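Local coordinates for protein glycosyltransferase (duf1792) (Streptococcus sanguinis, PDB 5V4A) that binds UDP and acts as a glycosyltransferase of the GT-D fold, this chain being the C-terminal domain of a longer streptococcal protein, at residues T198-G201 with P202-K205; L50-R53 with L54-I57; S178-E181 with A182-A186; Y209-Q213 with E214-A218; E32-V36 with A37-I41. All coordinates share one frame; numbering follows the deposited sequence.

In the fold
From the N terminus, contact 5 comes first and closes the turn that ends helix 30-36; contact 2 follows within helix 48-58, contact 3 opens helix 180-190, and contacts 1 and 4 mark the beginning and end of helix 201-213. All five are local and lie in series, so none encloses or crosses another. Helix 201-213 ties them together: Pro202 of contact 1 packs on Glu32, Leu35 and Ile41 of contact 5 and on Leu50 and Leu54 of contact 2, while Leu200 and Thr203 of contact 1 meet contact 3. In contact 4, Asp210 forms salt bridges with Arg53 of contact 2 and Lys184 of contact 3, joining three helices. UDP lies at contact 1.

Contact 1: T198-G201 with P202-K205; sequences TMLG and PTAK. With UDP (uridine-5'-diphosphate), chain C.
With its CG anti to the backbone N (chi1 -155°), Leu200 lies against both Thr203 and Ala204, while the bends of Lys205 at chi2 and chi4 fold its chain back over Gly201 to the UDP phosphate. The two branches of Leu200 have separate tasks. CD2 packs on Thr203 CG2 at 3.7 Å, the two side chains crossing obliquely, and CD1 comes within 3.5 Å of O2 on the uracil of UDP. Ala204 CB touches both Leu200 CB and Thr198 CG2; the 3.5 Å from Thr198 CG2 to Ala204 CB is a tight fit for two methyl groups. The hydroxyl of Thr198 is used elsewhere, hydrogen-bonded to Val146 O on the neighbouring strand. This is the turn from strand 195-199 into helix 201-213, the first step of a parallel beta-alpha-beta unit, and it places the start of the helix beside the nucleotide. The turn is held by Ala204 N, which donates to Leu200 O at 3.2 Å from above the carbonyl plane and more weakly to Gly201 O. Gly201 has a positive phi of 55°, and its N-H points to the ligand, donating to UDP O5' at 3.2 Å. Lys205 NZ donates to O2A of the alpha-phosphate at 2.9 Å and also forms a salt bridge with Asp220. Arg27, another UDP-binding residue, lies beside the same amine, so positive charge is gathered near the diphosphate. On its way there the lysine chain passes close over Gly201, with CD 3.0 Å from Gly201 O.

Contact 2: L50-R53 with L54-I57; sequences LSAR and LREI
Arg53 and Glu56 meet through one oxygen: NH1 of the arginine donates to Glu56 OE1 at 3.3 Å in a salt bridge. Glu56 is extended beyond CG, whereas Arg53 bends at chi2 (68°). Their flat groups are turned 74° apart, and the donor approaches from above the carboxylate plane. The other terminal nitrogen, NH2, has its own salt bridge to Asp210 on helix 201-213, which should restrain rotation of the group. A water also donates to Glu56 OE1 at 2.6 Å.

Arg55 goes another way. A bend at chi3 (54°) brings its NH2 back to 3.8 Å from Ala52 CB. A second water bridges Arg55 NE, which it meets in the guanidinium plane, and Ala52 O, to which it donates at 2.8 Å.

On the buried side, Leu50 CD1 rests against Leu54 CG at 3.8 Å, and both leucines pack on Leu35 of helix 30-36. Nearer the backbone, Arg53 CG passes Ile57 CD1 at 4.2 Å. Backbone bonds such as Arg55 N to Ser51 O, at 3.0 Å, underlie these pairs: this is an amphipathic alpha-helix with i to i+3 and i to i+4 side-chain pairing.

Contact 3: S178-E181 with A182-A186; sequences SKLE and AIKQA
Glu181 and Lys184 run alongside each other in the same direction and join in a salt bridge whose hydrogen bond from NZ to Glu181 OE2 is weak at 3.2 Å. The glutamate reaches it by curling at chi2 (-58°), and the lysine by bending at chi3 (-82°). This folding also brings Lys184 CE obliquely up to the carboxylate, 3.3 Å from Glu181 OE2. The same methylene also touches Leu180, with Lys184 CE 4.0 Å from Leu180 CG.

Beneath the side chains, the backbone fixes their spacing. Lys184 N donates to Leu180 O at 2.8 Å, and matching bonds run from Ile183 N to Lys179 O and from Gln185 N to Glu181 O. Ile183 CD1 also sits over the first turn, 3.7 Å from Lys179 O.

Farther out, Asp210 on helix 201-213 forms a salt bridge with the Lys184 amine, which thus stands between two carboxylates. Leu180 packs against Thr203 and Val206 of that helix, and Ile183 reaches Leu200 in the loop before it. Lys179 occupies the N-cap position, and the arrangement is the first turn of an alpha-helix, helix 180-190, packed against helix 201-213 in the GT-D fold.

Contact 4: Y209-Q213 with E214-A218; sequences YDLVQ and EGYRA
At the end of the helix, Leu211 O takes two donors and a ring edge: Tyr216 N, five residues on, donates to it at 3.2 Å and a nearly straight 163°, while Glu214 N gives it a weak bond. The Tyr216 ring also brings its edge to this oxygen, with CD2 3.5 Å from Leu211 O in the plane of the ring. Leu211 CD2 instead sits over the rim of one ring face, 3.9 Å from Tyr216 CD2. The tyrosine's CG stands beside its own backbone N (chi1 -62°), which keeps the ring next to the helix end and near Arg188 of helix 180-190.

Glu214 runs out extended beyond CG. A water links it back to the helix, donating to Asp210 O at 2.5 Å and to Glu214 OE2, and Arg188 forms a salt bridge with its OE1. Gln213 curls back along the last turn: its NE2 donates to Tyr209 O at 3.3 Å and lies over one face of the Tyr209 ring, while its OE1 is hydrogen-bonded to Arg65.

Gly215 N closes the inner bond to Val212 O at 2.8 Å from above the carbonyl plane. With Gly215 at a phi of 88° as the C-prime residue, the pattern is a Schellman motif, ending helix 201-213 before strand 218-220.

Contact 5: E32-V36 with A37-I41; sequences EMDLV and AGRSI
Asp34 O takes two backbone donors from the turn that follows it, Arg39 N at 3.0 Å and, weakly, Ala37 N. Together with Gly38 N, which bonds Leu35 O at 2.9 Å from above the carbonyl plane, this forms a Schellman motif closing helix 30-36, with Gly38 as C-prime residue at a phi of 82°. Ala37 N also keeps a regular helical bond to Met33 O.

After the glycine the chain turns back across the helix end. Arg39 O lies over Leu35, receiving a CA-H...O contact from Leu35 CA at 3.3 Å. Arg39 starts close over the turn, its CB 3.2 Å from Asp34 O, then bends at chi2 and chi3. Its NE stays 4.8 Å from Asp34 OD2, too far for contact between the opposite charges.

Ile41 completes the cover. Its CG1 stands between the backbone N and the carbonyl carbon (chi1 64°), and its two ends part: CD1 reaches Leu35 CD1, the side chains crossing at about a right angle, and CG2 faces the aspartate. Leu35 and Ile41 both pack on Pro202, at the start of helix 201-213, beside the UDP site. A water donates to Ser40 O and weakly to Asp34 OD1, near the point where Ile41 CG2 lies 3.6 Å from Asp34 CB.

Contact 1: T198-G201 with P202-K205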
# COMPACT_ATOMS: atom_id res chain seq x y z
N THR A 198 1.22 4.30 18.72
CA THR A 198 1.53 5.35 19.68
C THR A 198 1.96 6.63 18.96
O THR A 198 2.66 6.58 17.94
CB THR A 198 2.57 4.89 20.73
OG1 THR A 198 2.63 5.83 21.81
CG2 THR A 198 3.95 4.75 20.13
N MET A 199 1.47 7.75 19.48
CA MET A 199 1.74 9.09 18.97
C MET A 199 2.05 9.89 20.24
O MET A 199 1.14 10.47 20.82
CB MET A 199 0.54 9.69 18.24
CG MET A 199 0.03 8.92 17.01
SD MET A 199 -0.63 7.29 17.40
CE MET A 199 -1.98 7.81 18.37
N LEU A 200 3.31 9.87 20.69
CA LEU A 200 3.60 10.36 22.03
C LEU A 200 5.02 10.91 22.16
O LEU A 200 5.60 10.84 23.25
CB LEU A 200 3.37 9.25 23.07
CG LEU A 200 3.02 9.60 24.53
CD1 LEU A 200 1.71 10.39 24.67
CD2 LEU A 200 3.03 8.33 25.42
N GLY A 201 5.56 11.49 21.10
CA GLY A 201 6.87 12.12 21.16
C GLY A 201 7.94 11.19 21.67
O GLY A 201 7.96 9.99 21.36
N PRO A 202 8.86 11.72 22.50
CA PRO A 202 9.97 10.89 23.00
C PRO A 202 9.51 9.75 23.91
O PRO A 202 10.18 8.71 23.96
CB PRO A 202 10.85 11.91 23.74
CG PRO A 202 10.41 13.26 23.24
CD PRO A 202 8.96 13.12 22.96
N THR A 203 8.40 9.92 24.63
CA THR A 203 7.86 8.84 25.45
C THR A 203 7.40 7.66 24.59
O THR A 203 7.48 6.51 25.02
CB THR A 203 6.71 9.35 26.32
OG1 THR A 203 7.16 10.49 27.07
CG2 THR A 203 6.18 8.27 27.27
N ALA A 204 6.93 7.93 23.37
CA ALA A 204 6.54 6.83 22.49
C ALA A 204 7.70 5.87 22.25
O ALA A 204 7.48 4.65 22.12
CB ALA A 204 6.02 7.38 21.15
N LYS A 205 8.93 6.37 22.20
CA LYS A 205 10.05 5.51 21.82
C LYS A 205 10.40 4.55 22.94
O LYS A 205 10.69 3.37 22.70
CB LYS A 205 11.26 6.36 21.44
CG LYS A 205 11.04 7.18 20.17
CD LYS A 205 10.45 8.53 20.40
CE LYS A 205 10.33 9.31 19.09
NZ LYS A 205 9.11 9.06 18.23
N1 UDP C . 2.97 14.10 22.24
C2 UDP C . 2.15 13.84 23.32
N3 UDP C . 2.75 13.96 24.54
C4 UDP C . 4.06 14.31 24.80
C5 UDP C . 4.85 14.55 23.63
C6 UDP C . 4.29 14.43 22.41
O2 UDP C . 0.97 13.53 23.20
O4 UDP C . 4.47 14.36 25.98
C1' UDP C . 2.39 13.91 20.89
C2' UDP C . 2.07 15.16 20.07
O2' UDP C . 0.86 15.78 20.51
C3' UDP C . 1.98 14.54 18.66
C4' UDP C . 2.96 13.35 18.71
O4' UDP C . 3.32 13.21 20.10
O3' UDP C . 0.69 14.01 18.37
C5' UDP C . 4.19 13.48 17.85
O5' UDP C . 5.14 12.42 18.08
PA UDP C . 6.57 12.44 17.39
O1A UDP C . 7.42 13.58 17.93
O2A UDP C . 7.12 11.06 17.51
O3A UDP C . 6.25 12.79 15.83
PB UDP C . 7.09 12.70 14.48
O1B UDP C . 8.41 12.08 14.95
O2B UDP C . 7.29 14.18 14.10
O3B UDP C . 6.39 11.87 13.45

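Contact 2: L50-R53 with L54-I57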
# COMPACT_ATOMS: atom_id res chain seq x y z
N LEU A 50 15.18 9.67 30.68
CA LEU A 50 14.67 9.61 29.31
C LEU A 50 15.81 9.72 28.29
O LEU A 50 15.93 8.87 27.39
CB LEU A 50 13.66 10.74 29.09
CG LEU A 50 13.16 10.95 27.67
CD1 LEU A 50 12.57 9.70 27.14
CD2 LEU A 50 12.14 12.09 27.60
N SER A 51 16.63 10.76 28.39
CA SER A 51 17.68 10.99 27.40
C SER A 51 18.65 9.82 27.32
O SER A 51 19.04 9.40 26.22
CB SER A 51 18.43 12.28 27.73
OG SER A 51 17.61 13.41 27.53
N ALA A 52 19.03 9.27 28.48
CA ALA A 52 19.92 8.12 28.47
C ALA A 52 19.24 6.91 27.85
O ALA A 52 19.87 6.10 27.16
CB ALA A 52 20.39 7.80 29.89
N ARG A 53 17.93 6.77 28.10
CA ARG A 53 17.17 5.68 27.51
C ARG A 53 17.03 5.86 26.00
O ARG A 53 17.06 4.87 25.25
CB ARG A 53 15.80 5.57 28.16
CG ARG A 53 15.03 4.33 27.75
CD ARG A 53 15.65 3.05 28.27
NE ARG A 53 14.72 1.92 28.14
CZ ARG A 53 15.06 0.65 28.33
NH1 ARG A 53 16.31 0.33 28.67
NH2 ARG A 53 14.15 -0.31 28.19
N LEU A 54 16.87 7.09 25.52
CA LEU A 54 16.76 7.29 24.08
C LEU A 54 18.07 6.98 23.38
O LEU A 54 18.10 6.31 22.34
CB LEU A 54 16.32 8.72 23.76
CG LEU A 54 14.97 9.21 24.26
CD1 LEU A 54 14.85 10.71 23.99
CD2 LEU A 54 13.84 8.45 23.58
N ARG A 55 19.17 7.47 23.94
CA ARG A 55 20.49 7.18 23.40
C ARG A 55 20.73 5.67 23.35
O ARG A 55 21.30 5.16 22.39
CB ARG A 55 21.55 7.87 24.24
CG ARG A 55 22.96 7.79 23.72
CD ARG A 55 23.84 8.60 24.63
NE ARG A 55 23.67 8.16 26.01
CZ ARG A 55 24.05 8.86 27.07
NH1 ARG A 55 24.61 10.06 26.92
NH2 ARG A 55 23.84 8.38 28.29
N GLU A 56 20.23 4.95 24.36
CA GLU A 56 20.45 3.51 24.39
C GLU A 56 19.71 2.81 23.26
O GLU A 56 20.25 1.89 22.64
CB GLU A 56 20.01 2.93 25.73
CG GLU A 56 20.48 1.50 25.90
CD GLU A 56 19.96 0.81 27.15
OE1 GLU A 56 19.32 1.48 28.00
OE2 GLU A 56 20.15 -0.42 27.25
N ILE A 57 18.47 3.21 23.01
CA ILE A 57 17.67 2.57 21.98
C ILE A 57 18.20 2.92 20.59
O ILE A 57 18.24 2.06 19.69
CB ILE A 57 16.19 2.96 22.14
CG1 ILE A 57 15.64 2.51 23.50
CG2 ILE A 57 15.33 2.35 21.06
CD1 ILE A 57 14.29 3.16 23.82
O HOH W 1 19.20 3.84 29.16
O HOH W 2 22.65 5.53 27.36

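Contact 3: S178-E181 with A182-A186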
# COMPACT_ATOMS: atom_id res chain seq x y z
N SER A 178 6.83 11.55 32.47
CA SER A 178 6.69 11.37 33.91
C SER A 178 5.60 10.37 34.28
O SER A 178 5.54 9.94 35.44
CB SER A 178 6.42 12.71 34.60
OG SER A 178 5.06 13.08 34.49
N LYS A 179 4.74 10.00 33.34
CA LYS A 179 3.67 9.03 33.59
C LYS A 179 3.90 7.69 32.90
O LYS A 179 2.98 6.88 32.83
CB LYS A 179 2.33 9.62 33.15
CG LYS A 179 1.76 10.62 34.16
CD LYS A 179 0.31 10.97 33.86
CE LYS A 179 -0.21 12.03 34.84
NZ LYS A 179 -0.21 11.54 36.25
N LEU A 180 5.14 7.40 32.47
CA LEU A 180 5.41 6.23 31.63
C LEU A 180 4.92 4.93 32.27
O LEU A 180 4.26 4.11 31.62
CB LEU A 180 6.91 6.12 31.34
CG LEU A 180 7.36 4.84 30.62
CD1 LEU A 180 6.82 4.80 29.19
CD2 LEU A 180 8.87 4.71 30.60
N GLU A 181 5.18 4.74 33.57
CA GLU A 181 4.83 3.45 34.16
C GLU A 181 3.32 3.31 34.27
O GLU A 181 2.77 2.21 34.05
CB GLU A 181 5.48 3.27 35.53
CG GLU A 181 6.99 3.05 35.49
CD GLU A 181 7.39 1.82 34.66
OE1 GLU A 181 6.66 0.79 34.71
OE2 GLU A 181 8.42 1.90 33.96
N ALA A 182 2.62 4.41 34.54
CA ALA A 182 1.17 4.38 34.58
C ALA A 182 0.58 4.15 33.20
O ALA A 182 -0.43 3.45 33.06
CB ALA A 182 0.62 5.68 35.18
N ILE A 183 1.20 4.72 32.17
CA ILE A 183 0.76 4.47 30.80
C ILE A 183 0.95 3.00 30.45
O ILE A 183 0.04 2.36 29.91
CB ILE A 183 1.50 5.38 29.80
CG1 ILE A 183 1.12 6.85 30.04
CG2 ILE A 183 1.11 5.03 28.37
CD1 ILE A 183 2.09 7.85 29.40
N LYS A 184 2.12 2.43 30.79
CA LYS A 184 2.36 1.01 30.56
C LYS A 184 1.34 0.16 31.30
O LYS A 184 0.84 -0.84 30.76
CB LYS A 184 3.78 0.63 30.99
CG LYS A 184 4.82 0.92 29.93
CD LYS A 184 6.11 0.18 30.15
CE LYS A 184 7.00 0.87 31.13
NZ LYS A 184 8.28 0.13 31.29
N GLN A 185 1.01 0.54 32.53
CA GLN A 185 0.02 -0.23 33.28
C GLN A 185 -1.33 -0.20 32.58
O GLN A 185 -2.01 -1.23 32.49
CB GLN A 185 -0.08 0.32 34.70
CG GLN A 185 -1.10 -0.38 35.55
CD GLN A 185 -0.87 -0.13 37.02
OE1 GLN A 185 -0.36 0.93 37.40
NE2 GLN A 185 -1.22 -1.10 37.86
N ALA A 186 -1.71 0.96 32.04
CA ALA A 186 -2.96 1.04 31.30
C ALA A 186 -2.91 0.16 30.06
O ALA A 186 -3.89 -0.50 29.73
CB ALA A 186 -3.25 2.49 30.91

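Contact 4: Y209-Q213 with E214-A218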
# COMPACT_ATOMS: atom_id res chain seq x y z
N TYR A 209 9.67 0.39 22.94
CA TYR A 209 10.77 -0.51 23.31
C TYR A 209 10.38 -1.38 24.50
O TYR A 209 10.54 -2.61 24.46
CB TYR A 209 12.04 0.27 23.63
CG TYR A 209 13.17 -0.66 23.98
CD1 TYR A 209 14.05 -1.11 23.02
CD2 TYR A 209 13.35 -1.12 25.28
CE1 TYR A 209 15.08 -1.98 23.34
CE2 TYR A 209 14.37 -2.00 25.62
CZ TYR A 209 15.24 -2.41 24.64
OH TYR A 209 16.27 -3.28 24.95
N ASP A 210 9.86 -0.76 25.56
CA ASP A 210 9.52 -1.51 26.76
C ASP A 210 8.41 -2.52 26.49
O ASP A 210 8.43 -3.63 27.03
CB ASP A 210 9.10 -0.56 27.89
CG ASP A 210 10.27 0.10 28.59
OD1 ASP A 210 11.43 -0.30 28.34
OD2 ASP A 210 10.03 1.01 29.40
N LEU A 211 7.43 -2.13 25.68
CA LEU A 211 6.33 -3.03 25.36
C LEU A 211 6.80 -4.21 24.51
O LEU A 211 6.32 -5.33 24.71
CB LEU A 211 5.22 -2.26 24.64
CG LEU A 211 4.37 -1.34 25.51
CD1 LEU A 211 3.38 -0.58 24.63
CD2 LEU A 211 3.66 -2.12 26.60
N VAL A 212 7.77 -3.99 23.62
CA VAL A 212 8.32 -5.10 22.83
C VAL A 212 8.95 -6.15 23.73
O VAL A 212 8.78 -7.35 23.53
CB VAL A 212 9.34 -4.55 21.81
CG1 VAL A 212 10.17 -5.69 21.22
CG2 VAL A 212 8.63 -3.75 20.70
N GLN A 213 9.64 -5.70 24.77
CA GLN A 213 10.30 -6.65 25.67
C GLN A 213 9.29 -7.55 26.36
O GLN A 213 9.62 -8.66 26.78
CB GLN A 213 11.15 -5.90 26.69
CG GLN A 213 12.15 -4.93 26.08
CD GLN A 213 12.94 -5.49 24.90
OE1 GLN A 213 13.53 -6.57 24.98
NE2 GLN A 213 12.93 -4.76 23.79
N GLU A 214 8.06 -7.05 26.55
CA GLU A 214 6.97 -7.82 27.13
C GLU A 214 6.14 -8.55 26.09
O GLU A 214 5.09 -9.10 26.43
CB GLU A 214 6.09 -6.91 27.97
CG GLU A 214 6.82 -6.30 29.14
CD GLU A 214 5.91 -5.46 29.99
OE1 GLU A 214 4.80 -5.95 30.31
OE2 GLU A 214 6.29 -4.32 30.34
N GLY A 215 6.56 -8.54 24.83
CA GLY A 215 5.92 -9.36 23.82
C GLY A 215 4.73 -8.77 23.10
O GLY A 215 3.99 -9.52 22.45
N TYR A 216 4.51 -7.45 23.20
CA TYR A 216 3.48 -6.74 22.43
C TYR A 216 4.04 -6.26 21.10
O TYR A 216 5.26 -6.15 20.90
CB TYR A 216 2.93 -5.53 23.19
CG TYR A 216 2.25 -5.84 24.50
CD1 TYR A 216 0.89 -6.10 24.55
CD2 TYR A 216 2.97 -5.88 25.69
CE1 TYR A 216 0.25 -6.38 25.75
CE2 TYR A 216 2.34 -6.18 26.90
CZ TYR A 216 0.99 -6.43 26.91
OH TYR A 216 0.36 -6.72 28.10
N ARG A 217 3.13 -5.94 20.18
CA ARG A 217 3.50 -5.31 18.92
C ARG A 217 3.01 -3.87 18.93
O ARG A 217 1.83 -3.60 19.18
CB ARG A 217 2.93 -6.05 17.70
CG ARG A 217 3.50 -5.44 16.44
CD ARG A 217 3.10 -6.09 15.14
NE ARG A 217 3.80 -5.38 14.07
CZ ARG A 217 3.35 -5.16 12.84
NH1 ARG A 217 2.16 -5.61 12.47
NH2 ARG A 217 4.13 -4.51 11.98
N ALA A 218 3.92 -2.94 18.65
CA ALA A 218 3.63 -1.53 18.80
C ALA A 218 4.35 -0.76 17.71
O ALA A 218 5.52 -1.03 17.43
CB ALA A 218 4.04 -1.01 20.19
O HOH W 3 9.30 -3.94 29.36

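Contact 5: E32-V36 with A37-I41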
# COMPACT_ATOMS: atom_id res chain seq x y z
N GLU A 32 14.40 13.98 19.46
CA GLU A 32 15.06 13.00 20.33
C GLU A 32 16.55 13.28 20.44
O GLU A 32 17.13 13.21 21.54
CB GLU A 32 14.80 11.59 19.80
CG GLU A 32 13.40 11.09 20.07
CD GLU A 32 12.32 11.91 19.38
OE1 GLU A 32 12.35 12.00 18.13
OE2 GLU A 32 11.42 12.42 20.09
N MET A 33 17.19 13.62 19.32
CA MET A 33 18.60 13.98 19.36
C MET A 33 18.81 15.25 20.19
O MET A 33 19.84 15.40 20.85
CB MET A 33 19.16 14.14 17.94
CG MET A 33 20.53 14.75 17.89
SD MET A 33 21.73 13.73 18.80
CE MET A 33 21.66 12.17 17.91
N ASP A 34 17.85 16.18 20.14
CA ASP A 34 17.89 17.35 21.02
C ASP A 34 18.00 16.92 22.48
O ASP A 34 18.81 17.47 23.24
CB ASP A 34 16.65 18.21 20.82
CG ASP A 34 16.89 19.35 19.86
OD1 ASP A 34 15.90 19.86 19.29
OD2 ASP A 34 18.07 19.72 19.67
N LEU A 35 17.14 15.99 22.89
CA LEU A 35 17.14 15.52 24.28
C LEU A 35 18.41 14.73 24.61
O LEU A 35 18.92 14.83 25.73
CB LEU A 35 15.91 14.68 24.53
CG LEU A 35 14.58 15.41 24.75
CD1 LEU A 35 13.42 14.45 24.60
CD2 LEU A 35 14.57 16.07 26.14
N VAL A 36 18.90 13.92 23.66
CA VAL A 36 20.14 13.18 23.90
C VAL A 36 21.31 14.13 24.06
O VAL A 36 22.30 13.79 24.72
CB VAL A 36 20.39 12.17 22.76
CG1 VAL A 36 21.75 11.52 22.91
CG2 VAL A 36 19.27 11.13 22.73
N ALA A 37 21.21 15.33 23.50
CA ALA A 37 22.21 16.37 23.71
C ALA A 37 21.97 17.18 24.98
O ALA A 37 22.67 18.17 25.21
CB ALA A 37 22.27 17.30 22.49
N GLY A 38 21.01 16.78 25.81
CA GLY A 38 20.76 17.46 27.07
C GLY A 38 19.91 18.71 26.97
O GLY A 38 20.04 19.60 27.82
N ARG A 39 19.04 18.79 25.96
CA ARG A 39 18.22 19.96 25.69
C ARG A 39 16.75 19.60 25.81
O ARG A 39 16.35 18.51 25.39
CB ARG A 39 18.47 20.51 24.28
CG ARG A 39 19.66 21.41 24.14
CD ARG A 39 20.51 21.00 22.96
NE ARG A 39 21.16 22.15 22.34
CZ ARG A 39 22.33 22.63 22.72
NH1 ARG A 39 22.99 22.06 23.72
NH2 ARG A 39 22.85 23.69 22.11
N SER A 40 15.95 20.47 26.42
CA SER A 40 14.52 20.25 26.44
C SER A 40 13.94 20.55 25.07
O SER A 40 14.52 21.31 24.28
CB SER A 40 13.83 21.13 27.50
OG SER A 40 14.32 20.85 28.80
N ILE A 41 12.80 19.93 24.77
CA ILE A 41 12.03 20.26 23.57
C ILE A 41 10.65 20.76 24.00
O ILE A 41 10.25 20.64 25.16
CB ILE A 41 11.93 19.07 22.59
CG1 ILE A 41 11.17 17.90 23.19
CG2 ILE A 41 13.32 18.62 22.17
CD1 ILE A 41 10.92 16.78 22.18
O HOH W 4 15.14 21.82 21.41